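Local coordinates for CBS domain protein (Streptococcus pneumoniae serotype 4, PDB 7LZG), which is of unknown function but carries a pair of CBS domains, modules that in many relatives bind adenine nucleotides and have a regulatory role, at residues G15-F20 with P101-T106; K7-F12 with K138-L143; I31-A36 with D85-H90. All blocks are in the same frame, centred on the assembly; numbering follows the deposited sequence.

Of the three, contact 2 closes the widest loop, contact 1 is nested inside it, and contact 3 inside both. Contacts 1 and 2 are neighbours, with centres about 11 Å apart, and meet through Q16 and A139 and through I105 and E10. They join the N-terminal helices 4-14 and 17-20 to helices 105-111 and 133-140 of the second CBS domain, and both touch the second subunit. Contact 3 lies on the opposite side of the chain's centre, with its own centre about 32 and 39 Å from those of contacts 1 and 2. Each half is thus packed by residues far away in sequence: the N-terminal helices lie on the second CBS domain, and residues 85-90 on the first.

Contact 1 of 3, residues G15-F20 with P101-T106; sequences GQEETF and PDFTIT
In this CBS pair, the short helix 17-20 meets the entry to helix 105-111 of the second domain. T104 is the N-cap residue of that helix. The contact is small and runs tip to tip. From its CB, E17 sends CG anti to its own carbonyl carbon (chi1 -72°). The chain then bends sharply at chi2 (-94°), which turns the carboxylate toward F103. E17 CD comes 4.0 Å from F103 CZ. Beyond it, E17 OE1 lies at the ring edge of F103, near the ring plane, 3.3 Å from F103 CZ. The other oxygen, E17 OE2, is 3.6 Å from F103 CE1 and also faces the methyl I105 CD1. The carboxylate and ring planes are 34° apart. A carboxylate oxygen at the ring edge is probably weakly favourable at most.

F20 comes in beside E17 from the same helix and reaches tip to tip for F103. Its ring also lies near I105, F20 CZ to I105 CD1 being 4.4 Å. I105 continues onto E10 and L14 of helix 4-14, and onto L144 of the second subunit. Where the two phenylalanines meet, F20 CE1 lies 4.1 Å from F103 CE1, which is at the edge of the F20 ring.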
# COMPACT_ATOMS: atom_id res chain seq x y z
N GLY B 15 20.22 -9.72 5.81
CA GLY B 15 20.23 -9.56 7.24
C GLY B 15 19.00 -8.90 7.82
O GLY B 15 18.97 -8.61 9.02
N GLN B 16 17.97 -8.66 7.00
CA GLN B 16 16.74 -8.03 7.46
C GLN B 16 15.54 -8.96 7.33
O GLN B 16 14.40 -8.50 7.27
CB GLN B 16 16.48 -6.74 6.68
CG GLN B 16 17.56 -5.68 6.85
CD GLN B 16 17.54 -5.05 8.23
OE1 GLN B 16 16.51 -4.57 8.70
NE2 GLN B 16 18.69 -5.05 8.90
N GLU B 17 15.78 -10.28 7.29
CA GLU B 17 14.70 -11.24 7.07
C GLU B 17 13.61 -11.09 8.13
O GLU B 17 12.42 -11.21 7.82
CB GLU B 17 15.26 -12.66 7.07
CG GLU B 17 16.07 -13.01 5.84
CD GLU B 17 15.25 -13.70 4.77
OE1 GLU B 17 14.07 -14.01 5.04
OE2 GLU B 17 15.77 -13.93 3.66
N GLU B 18 13.99 -10.83 9.37
CA GLU B 18 13.04 -10.70 10.47
C GLU B 18 12.30 -9.36 10.46
O GLU B 18 11.62 -9.04 11.44
CB GLU B 18 13.75 -10.90 11.81
CG GLU B 18 14.34 -12.29 11.98
CD GLU B 18 15.29 -12.38 13.16
OE1 GLU B 18 15.87 -11.34 13.54
OE2 GLU B 18 15.46 -13.49 13.70
N THR B 19 12.42 -8.58 9.39
CA THR B 19 11.72 -7.31 9.26
C THR B 19 10.71 -7.32 8.12
O THR B 19 9.53 -7.03 8.34
CB THR B 19 12.72 -6.17 9.07
OG1 THR B 19 13.53 -6.03 10.24
CG2 THR B 19 11.99 -4.85 8.80
N PHE B 20 11.15 -7.64 6.90
CA PHE B 20 10.23 -7.65 5.77
C PHE B 20 9.40 -8.92 5.69
O PHE B 20 8.34 -8.91 5.06
CB PHE B 20 10.99 -7.44 4.45
CG PHE B 20 12.10 -8.44 4.21
CD1 PHE B 20 11.83 -9.71 3.75
CD2 PHE B 20 13.43 -8.08 4.40
CE1 PHE B 20 12.84 -10.62 3.51
CE2 PHE B 20 14.45 -8.98 4.16
CZ PHE B 20 14.15 -10.25 3.72
N PRO B 101 9.15 -20.42 0.67
CA PRO B 101 10.12 -19.99 1.69
C PRO B 101 11.55 -19.96 1.20
O PRO B 101 12.41 -19.35 1.87
CB PRO B 101 9.93 -21.03 2.81
CG PRO B 101 8.53 -21.50 2.63
CD PRO B 101 8.28 -21.50 1.15
N ASP B 102 11.85 -20.58 0.07
CA ASP B 102 13.18 -20.55 -0.53
C ASP B 102 13.27 -19.45 -1.59
O ASP B 102 13.59 -19.67 -2.75
CB ASP B 102 13.52 -21.92 -1.13
CG ASP B 102 13.31 -23.05 -0.15
OD1 ASP B 102 13.61 -22.86 1.05
OD2 ASP B 102 12.84 -24.13 -0.57
N PHE B 103 12.97 -18.23 -1.15
CA PHE B 103 12.95 -17.07 -2.03
C PHE B 103 14.31 -16.38 -2.02
O PHE B 103 15.04 -16.39 -1.02
CB PHE B 103 11.87 -16.08 -1.60
CG PHE B 103 11.97 -15.66 -0.16
CD1 PHE B 103 12.75 -14.57 0.21
CD2 PHE B 103 11.28 -16.34 0.83
CE1 PHE B 103 12.85 -14.19 1.53
CE2 PHE B 103 11.37 -15.96 2.15
CZ PHE B 103 12.16 -14.88 2.50
N THR B 104 14.64 -15.76 -3.15
CA THR B 104 15.82 -14.91 -3.25
C THR B 104 15.40 -13.45 -3.17
O THR B 104 14.27 -13.09 -3.50
CB THR B 104 16.57 -15.17 -4.56
OG1 THR B 104 15.77 -14.76 -5.67
CG2 THR B 104 16.91 -16.65 -4.70
N ILE B 105 16.33 -12.61 -2.70
CA ILE B 105 16.03 -11.18 -2.56
C ILE B 105 15.74 -10.57 -3.92
O ILE B 105 14.87 -9.70 -4.06
CB ILE B 105 17.18 -10.47 -1.83
CG1 ILE B 105 16.88 -10.34 -0.34
CG2 ILE B 105 17.44 -9.09 -2.42
CD1 ILE B 105 16.69 -11.65 0.38
N THR B 106 16.46 -11.02 -4.96
CA THR B 106 16.28 -10.44 -6.29
C THR B 106 14.89 -10.72 -6.85
O THR B 106 14.35 -9.89 -7.60
CB THR B 106 17.35 -10.98 -7.24
OG1 THR B 106 17.07 -12.34 -7.56
CG2 THR B 106 18.73 -10.89 -6.59

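Contact 2 of 3, residues K7-F12 with K138-L143; sequences KEFETF and KAVNAL
F9 and F12 both hold CG anti to the backbone N, with chi1 of -173° and 166°. They stand one helical turn apart on helix 4-14. Both rings therefore leave the same side of the helix and reach residues 138-143. L143 replies with CG anti to its carbonyl carbon (chi1 -58°), which brings its branched end to the F12 ring.

F12 carries most of the contact. L143 CD2 sits over one face of its ring, 3.8 Å from the centroid and offset toward the rim. This is a CH-pi contact. L143 CG lies over the same face, 3.6 Å from F12 CZ. The edge of the ring meets A139, V140 and A142. A142 CB lies in the ring plane, 3.7 Å from F12 CZ. The carbonyl A139 O also comes to this edge, 3.4 Å from F12 CZ. That oxygen accepts the backbone N-H of A142 as well. The ring tip thus fits against the turn where residues 141-143 wind as a 3-10 segment.

F9 makes the second, lighter part. It crosses V140 obliquely, F9 CZ being 4.0 Å from V140 CG1. F9 CE1 is 4.2 Å from L143 CD1. That methyl touches both rings, while L143 CD2 and CG serve F12.

The second subunit adds to this apolar cluster. F9 meets F9 of that subunit ring to ring and also packs on its V140. A polar link runs beside it: N141 ND2 bonds L137 O of its own chain and L109 O of the second subunit. The arrangement is aromatic-aliphatic helix packing. An N-terminal helix lies against helix 133-140 of the second CBS domain and the 3-10 residues that follow, and the same surface meets the second subunit.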
# COMPACT_ATOMS: atom_id res chain seq x y z
N LYS B 7 25.96 -6.87 -4.51
CA LYS B 7 26.22 -7.89 -3.50
C LYS B 7 26.17 -7.29 -2.09
O LYS B 7 25.60 -7.89 -1.17
CB LYS B 7 27.57 -8.56 -3.75
CG LYS B 7 27.60 -9.53 -4.92
CD LYS B 7 29.04 -9.87 -5.29
CE LYS B 7 29.13 -11.11 -6.17
NZ LYS B 7 28.84 -12.36 -5.41
N GLU B 8 26.76 -6.11 -1.91
CA GLU B 8 26.76 -5.46 -0.60
C GLU B 8 25.34 -5.14 -0.15
O GLU B 8 24.98 -5.37 1.01
CB GLU B 8 27.60 -4.18 -0.64
CG GLU B 8 29.07 -4.39 -0.97
CD GLU B 8 29.89 -4.81 0.24
OE1 GLU B 8 29.31 -5.05 1.31
OE2 GLU B 8 31.13 -4.90 0.11
N PHE B 9 24.51 -4.61 -1.06
CA PHE B 9 23.15 -4.25 -0.69
C PHE B 9 22.30 -5.49 -0.42
O PHE B 9 21.49 -5.49 0.51
CB PHE B 9 22.52 -3.41 -1.80
CG PHE B 9 21.18 -2.84 -1.44
CD1 PHE B 9 21.08 -1.69 -0.67
CD2 PHE B 9 20.02 -3.46 -1.87
CE1 PHE B 9 19.85 -1.17 -0.34
CE2 PHE B 9 18.78 -2.94 -1.54
CZ PHE B 9 18.70 -1.79 -0.77
N GLU B 10 22.48 -6.55 -1.21
CA GLU B 10 21.72 -7.77 -0.98
C GLU B 10 22.14 -8.44 0.32
O GLU B 10 21.30 -8.99 1.03
CB GLU B 10 21.88 -8.72 -2.16
CG GLU B 10 21.09 -10.01 -2.03
CD GLU B 10 21.12 -10.86 -3.28
OE1 GLU B 10 21.81 -10.47 -4.24
OE2 GLU B 10 20.45 -11.91 -3.29
N THR B 11 23.44 -8.41 0.63
CA THR B 11 23.90 -8.95 1.91
C THR B 11 23.22 -8.23 3.07
O THR B 11 22.84 -8.86 4.07
CB THR B 11 25.42 -8.81 2.03
OG1 THR B 11 26.04 -9.41 0.89
CG2 THR B 11 25.92 -9.50 3.29
N PHE B 12 23.06 -6.91 2.96
CA PHE B 12 22.38 -6.16 4.01
C PHE B 12 20.92 -6.59 4.13
O PHE B 12 20.44 -6.89 5.23
CB PHE B 12 22.48 -4.66 3.73
CG PHE B 12 21.54 -3.83 4.55
CD1 PHE B 12 21.81 -3.57 5.88
CD2 PHE B 12 20.39 -3.31 3.99
CE1 PHE B 12 20.94 -2.81 6.64
CE2 PHE B 12 19.51 -2.55 4.74
CZ PHE B 12 19.79 -2.30 6.07
N LYS B 138 10.79 -0.66 5.58
CA LYS B 138 11.29 -0.70 6.95
C LYS B 138 12.70 -1.27 7.01
O LYS B 138 13.52 -0.84 7.83
CB LYS B 138 10.34 -1.51 7.84
CG LYS B 138 9.11 -0.75 8.31
CD LYS B 138 8.42 -1.49 9.44
CE LYS B 138 7.25 -0.68 10.00
NZ LYS B 138 6.62 -1.36 11.16
N ALA B 139 12.99 -2.24 6.14
CA ALA B 139 14.32 -2.85 6.14
C ALA B 139 15.38 -1.86 5.67
O ALA B 139 16.43 -1.73 6.31
CB ALA B 139 14.32 -4.10 5.25
N VAL B 140 15.12 -1.17 4.57
CA VAL B 140 16.08 -0.18 4.07
C VAL B 140 16.11 1.08 4.91
O VAL B 140 17.05 1.87 4.80
CB VAL B 140 15.79 0.18 2.60
CG1 VAL B 140 15.71 -1.08 1.75
CG2 VAL B 140 14.51 0.99 2.49
N ASN B 141 15.10 1.29 5.76
CA ASN B 141 15.14 2.41 6.70
C ASN B 141 16.14 2.18 7.83
O ASN B 141 16.41 3.11 8.59
CB ASN B 141 13.75 2.68 7.27
CG ASN B 141 12.98 3.69 6.44
OD1 ASN B 141 12.96 4.88 6.76
ND2 ASN B 141 12.34 3.22 5.38
N ALA B 142 16.68 0.96 7.96
CA ALA B 142 17.79 0.73 8.87
C ALA B 142 19.05 1.46 8.42
O ALA B 142 19.96 1.64 9.23
CB ALA B 142 18.06 -0.76 9.01
N LEU B 143 19.12 1.86 7.15
CA LEU B 143 20.21 2.66 6.63
C LEU B 143 19.95 4.16 6.76
O LEU B 143 20.84 4.95 6.46
CB LEU B 143 20.47 2.33 5.16
CG LEU B 143 20.81 0.88 4.80
CD1 LEU B 143 20.93 0.71 3.29
CD2 LEU B 143 22.10 0.45 5.49

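Contact 3 of 3, residues I31-A36 with D85-H90; sequences IDTHNA and DTDIVH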
# COMPACT_ATOMS: atom_id res chain seq x y z
N ILE B 31 -10.89 -16.90 6.97
CA ILE B 31 -11.32 -18.13 6.34
C ILE B 31 -12.14 -17.80 5.09
O ILE B 31 -12.87 -16.81 5.05
CB ILE B 31 -12.14 -19.01 7.31
CG1 ILE B 31 -13.07 -18.14 8.16
CG2 ILE B 31 -11.22 -19.88 8.15
CD1 ILE B 31 -13.98 -18.93 9.07
N ASP B 32 -12.02 -18.66 4.08
CA ASP B 32 -12.72 -18.42 2.82
C ASP B 32 -14.23 -18.52 2.97
O ASP B 32 -14.97 -18.06 2.09
CB ASP B 32 -12.23 -19.39 1.75
CG ASP B 32 -12.29 -20.84 2.20
OD1 ASP B 32 -12.60 -21.09 3.38
OD2 ASP B 32 -12.01 -21.73 1.37
N THR B 33 -14.72 -19.11 4.07
CA THR B 33 -16.15 -19.26 4.31
C THR B 33 -16.74 -18.11 5.12
O THR B 33 -17.94 -18.12 5.39
CB THR B 33 -16.42 -20.58 5.03
OG1 THR B 33 -15.73 -20.60 6.28
CG2 THR B 33 -15.94 -21.75 4.18
N HIS B 34 -15.92 -17.13 5.51
CA HIS B 34 -16.45 -15.95 6.18
C HIS B 34 -17.38 -15.19 5.25
O HIS B 34 -17.08 -15.01 4.06
CB HIS B 34 -15.29 -15.05 6.63
CG HIS B 34 -15.69 -13.99 7.61
ND1 HIS B 34 -15.57 -14.14 8.97
CD2 HIS B 34 -16.22 -12.75 7.42
CE1 HIS B 34 -16.00 -13.05 9.58
NE2 HIS B 34 -16.40 -12.19 8.66
N ASN B 35 -18.51 -14.75 5.77
CA ASN B 35 -19.48 -14.06 4.93
C ASN B 35 -18.98 -12.66 4.58
O ASN B 35 -18.34 -11.99 5.39
CB ASN B 35 -20.85 -13.98 5.62
CG ASN B 35 -20.84 -13.12 6.87
OD1 ASN B 35 -21.15 -11.93 6.82
ND2 ASN B 35 -20.48 -13.72 8.00
N ALA B 36 -19.26 -12.24 3.34
CA ALA B 36 -18.70 -11.00 2.82
C ALA B 36 -19.22 -9.76 3.53
O ALA B 36 -18.61 -8.69 3.42
CB ALA B 36 -18.97 -10.89 1.32
N ASP B 85 -24.78 -14.46 3.40
CA ASP B 85 -24.69 -15.87 3.05
C ASP B 85 -23.61 -16.14 2.01
O ASP B 85 -23.38 -17.31 1.67
CB ASP B 85 -26.05 -16.37 2.55
CG ASP B 85 -26.16 -17.89 2.56
OD1 ASP B 85 -26.16 -18.47 3.67
OD2 ASP B 85 -26.25 -18.49 1.47
N THR B 86 -22.94 -15.11 1.50
CA THR B 86 -21.94 -15.26 0.45
C THR B 86 -20.55 -15.38 1.06
O THR B 86 -20.12 -14.50 1.81
CB THR B 86 -21.97 -14.07 -0.51
OG1 THR B 86 -23.31 -13.85 -0.96
CG2 THR B 86 -21.07 -14.33 -1.70
N ASP B 87 -19.85 -16.45 0.72
CA ASP B 87 -18.47 -16.62 1.16
C ASP B 87 -17.55 -15.66 0.42
O ASP B 87 -17.78 -15.31 -0.75
CB ASP B 87 -18.01 -18.06 0.94
CG ASP B 87 -18.85 -19.06 1.70
OD1 ASP B 87 -19.71 -18.64 2.50
OD2 ASP B 87 -18.65 -20.28 1.50
N ILE B 88 -16.48 -15.23 1.10
CA ILE B 88 -15.52 -14.31 0.50
C ILE B 88 -14.64 -14.97 -0.55
O ILE B 88 -13.97 -14.27 -1.32
CB ILE B 88 -14.61 -13.66 1.56
CG1 ILE B 88 -13.79 -14.72 2.29
CG2 ILE B 88 -15.42 -12.81 2.52
CD1 ILE B 88 -12.74 -14.14 3.22
N VAL B 89 -14.63 -16.31 -0.61
CA VAL B 89 -13.82 -17.01 -1.61
C VAL B 89 -14.31 -16.69 -3.01
O VAL B 89 -13.53 -16.70 -3.97
CB VAL B 89 -13.84 -18.52 -1.33
CG1 VAL B 89 -15.25 -19.07 -1.41
CG2 VAL B 89 -12.91 -19.26 -2.29
N HIS B 90 -15.60 -16.37 -3.16
CA HIS B 90 -16.14 -16.02 -4.47
C HIS B 90 -15.63 -14.68 -4.97
O HIS B 90 -15.88 -14.34 -6.13
CB HIS B 90 -17.67 -16.01 -4.42
CG HIS B 90 -18.27 -17.36 -4.19
ND1 HIS B 90 -17.84 -18.49 -4.85
CD2 HIS B 90 -19.27 -17.77 -3.38
CE1 HIS B 90 -18.54 -19.53 -4.45
NE2 HIS B 90 -19.42 -19.12 -3.56
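Three backbone hydrogen bonds tie residues 31-36 to residues 85-90. V89 N gives to D32 O at 3.2 Å, in the carbonyl plane and on a lone pair. H34 O takes I88 N at 3.0 Å, nearly along the C=O axis. A similar approach brings A36 N to T86 O at 2.9 Å. All three are bent at the hydrogen, by 137-145°. The last two flank N35 and D87, which form a single non-hydrogen-bonded antiparallel bridge. Across it, N35 CA approaches T86 O to 3.2 Å as a CA-H...O contact.

I31 O is taken up within its own segment by H34 N, closing a type I turn. I88 O accepts from T92 OG1, and A36 O from T40 OG1. Three polar side chains bond residues beyond the two segments. N35, the N-cap of the next helix, has OD1 on H38 N. H34 NE2 bonds H38 ND1, and T86 OG1 bonds I82 O. The D87 and T33 side chains lie side by side, pointing the same way. D87 OD1 and T33 O, 3.4 Å apart, are two acceptors and not bonded.

Apolar contacts add to the bonds. I88 CG2 comes 3.8 Å from A36 CA, and V89 CB is 3.6 Å from D32 CB. I88 is buried on A39 of helix 36-45, V53 of strand 50-54 and I64 of strand 60-65. V89 covers V61 of strand 60-65, so residues 85-90 close over the helix and sheet of the first CBS domain.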